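Local coordinates for putative acetyl xylan esterase (Cellvibrio japonicus, PDB 2W9X), which removes acetyl groups from plant cell wall polysaccharides, deacetylating xylan and, with a large preference, glucomannan, at residues D150-G155 with H334-A339. Numbering follows the deposited sequence. Where two conformers were deposited one is given.
Sequences DSFTVG and HWHPSA
Ser151 and His336 meet through the serine methylene: Ser151 CB lies 3.5 Å from His336 NE2. The hydroxyl is a little farther off, with Ser151 OG 3.9 Å from His336 NE2, and the two are not hydrogen-bonded in the conformer described. Ser151 OG stands beside its backbone N (chi1 -51°). In this conformer it bonds weakly to Gly199 N. A glycerol, probably from the crystallisation liquor, sits close by, but its bond to Ser151 OG is doubtful.

Apolar contacts centre on Phe152. Phe152 CD1 lies 3.3 Å from Pro337 CD, a tight approach. Pro337 CG makes an off-centre CH-pi contact, 4.2 Å from the centroid of the Phe152 ring. At the ring edge, Phe152 CE1 is 3.6 Å from His336 CD2. The Phe152 and His336 planes are steeply inclined, at 75°. The His336 ring also stacks with Tyr156, the residue just after segment 150-155.

Hydrogen bonds inside each segment help to set the partners. His336 ND1 donates to His334 O at 3.1 Å, reaching the carbonyl from well above its plane. The bond is bent, but it probably favours the ring rotation that turns NE2 to the serine. Asp150 N-caps helix 151-154: Asp150 OD1 accepts from Phe152 N at 3.1 Å. Separately, Ser338 caps helix 339-354 through a backbone N beyond the segment.

Ser151, the probable nucleophile, starts a short helix just after strand 144-149 of the parallel sheet, and the histidine that probably raises its nucleophilicity comes from the loop before helix 339-354. With Gly199 and Asn247 nearby as likely transition-state stabilisers, this is the serine-histidine arrangement of an SGNH (GDSL-like) hydrolase active site.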
loop_
_atom_site.group_PDB
_atom_site.type_symbol
_atom_site.label_atom_id
_atom_site.label_comp_id
_atom_site.label_asym_id
_atom_site.label_seq_id
_atom_site.Cartn_x
_atom_site.Cartn_y
_atom_site.Cartn_z
ATOM N N ASP B 150 3.209 19.644 -2.347
ATOM C CA ASP B 150 2.745 20.899 -2.905
ATOM C C ASP B 150 2.101 21.732 -1.801
ATOM O O ASP B 150 2.478 21.579 -0.651
ATOM C CB ASP B 150 1.767 20.648 -4.080
ATOM C CG ASP B 150 0.571 19.755 -3.705
ATOM O OD1 ASP B 150 0.234 19.605 -2.492
ATOM O OD2 ASP B 150 -0.033 19.182 -4.665
ATOM N N SER B 151 1.143 22.596 -2.150
ATOM C CA SER B 151 0.449 23.479 -1.188
ATOM C C SER B 151 -0.172 22.735 -0.012
ATOM O O SER B 151 -0.148 23.213 1.123
ATOM C CB SER B 151 -0.664 24.275 -1.874
ATOM O OG SER B 151 -0.190 24.936 -3.025
ATOM N N PHE B 152 -0.766 21.576 -0.299
ATOM C CA PHE B 152 -1.371 20.760 0.771
ATOM C C PHE B 152 -0.316 20.367 1.799
ATOM O O PHE B 152 -0.546 20.456 3.000
ATOM C CB PHE B 152 -2.012 19.488 0.203
ATOM C CG PHE B 152 -3.169 19.726 -0.725
ATOM C CD1 PHE B 152 -3.776 20.975 -0.839
ATOM C CD2 PHE B 152 -3.687 18.664 -1.471
ATOM C CE1 PHE B 152 -4.875 21.169 -1.704
ATOM C CE2 PHE B 152 -4.789 18.852 -2.334
ATOM C CZ PHE B 152 -5.383 20.097 -2.436
ATOM N N THR B 153 0.866 19.964 1.331
ATOM C CA THR B 153 1.951 19.572 2.246
ATOM C C THR B 153 2.559 20.766 3.011
ATOM O O THR B 153 2.880 20.647 4.212
ATOM C CB THR B 153 3.047 18.753 1.489
ATOM O OG1 THR B 153 2.463 17.556 0.959
ATOM C CG2 THR B 153 4.182 18.384 2.408
ATOM N N VAL B 154 2.710 21.898 2.323
ATOM C CA VAL B 154 3.150 23.168 2.937
ATOM C C VAL B 154 2.222 23.625 4.087
ATOM O O VAL B 154 2.686 24.174 5.087
ATOM C CB VAL B 154 3.199 24.316 1.890
ATOM C CG1 VAL B 154 3.428 25.677 2.558
ATOM C CG2 VAL B 154 4.266 24.059 0.783
ATOM N N GLY B 155 0.915 23.433 3.926
ATOM C CA GLY B 155 -0.062 24.011 4.859
ATOM C C GLY B 155 -0.563 25.378 4.403
ATOM O O GLY B 155 -0.954 26.209 5.208
ATOM N N HIS B 334 -8.467 29.824 -0.381
ATOM C CA HIS B 334 -8.687 29.336 -1.744
ATOM C C HIS B 334 -9.024 27.853 -1.782
ATOM O O HIS B 334 -8.478 27.111 -2.603
ATOM C CB HIS B 334 -7.473 29.658 -2.635
ATOM C CG HIS B 334 -7.013 31.081 -2.517
ATOM N ND1 HIS B 334 -5.683 31.435 -2.520
ATOM C CD2 HIS B 334 -7.711 32.235 -2.377
ATOM C CE1 HIS B 334 -5.575 32.748 -2.387
ATOM N NE2 HIS B 334 -6.792 33.258 -2.292
ATOM N N TRP B 335 -9.925 27.429 -0.888
ATOM C CA TRP B 335 -10.382 26.031 -0.839
ATOM C C TRP B 335 -9.211 25.029 -0.629
ATOM O O TRP B 335 -9.170 23.966 -1.253
ATOM C CB TRP B 335 -11.259 25.674 -2.069
ATOM C CG TRP B 335 -12.565 26.490 -2.089
ATOM C CD1 TRP B 335 -12.725 27.764 -2.556
ATOM C CD2 TRP B 335 -13.840 26.092 -1.565
ATOM N NE1 TRP B 335 -14.023 28.188 -2.357
ATOM C CE2 TRP B 335 -14.732 27.175 -1.762
ATOM C CE3 TRP B 335 -14.317 24.920 -0.954
ATOM C CZ2 TRP B 335 -16.078 27.132 -1.346
ATOM C CZ3 TRP B 335 -15.646 24.866 -0.557
ATOM C CH2 TRP B 335 -16.515 25.974 -0.742
ATOM N N HIS B 336 -8.282 25.371 0.271
ATOM C CA HIS B 336 -7.228 24.437 0.684
ATOM C C HIS B 336 -7.531 23.766 2.040
ATOM O O HIS B 336 -8.359 24.247 2.796
ATOM C CB HIS B 336 -5.846 25.114 0.699
ATOM C CG HIS B 336 -5.242 25.278 -0.656
ATOM N ND1 HIS B 336 -5.743 26.157 -1.595
ATOM C CD2 HIS B 336 -4.162 24.693 -1.225
ATOM C CE1 HIS B 336 -5.002 26.091 -2.687
ATOM N NE2 HIS B 336 -4.031 25.221 -2.483
ATOM N N PRO B 337 -6.874 22.625 2.333
ATOM C CA PRO B 337 -7.095 21.989 3.619
ATOM C C PRO B 337 -6.993 22.989 4.788
ATOM O O PRO B 337 -6.073 23.813 4.840
ATOM C CB PRO B 337 -5.954 20.960 3.703
ATOM C CG PRO B 337 -5.722 20.566 2.260
ATOM C CD PRO B 337 -5.918 21.867 1.498
ATOM N N SER B 338 -7.939 22.892 5.709
ATOM C CA SER B 338 -7.890 23.646 6.940
ATOM C C SER B 338 -6.966 22.951 7.943
ATOM O O SER B 338 -6.531 21.817 7.712
ATOM C CB SER B 338 -9.296 23.774 7.523
ATOM O OG SER B 338 -9.815 22.483 7.797
ATOM N N ALA B 339 -6.698 23.633 9.055
ATOM C CA ALA B 339 -5.922 23.065 10.166
ATOM C C ALA B 339 -6.603 21.799 10.687
ATOM O O ALA B 339 -5.935 20.805 10.982
ATOM C CB ALA B 339 -5.734 24.090 11.284
#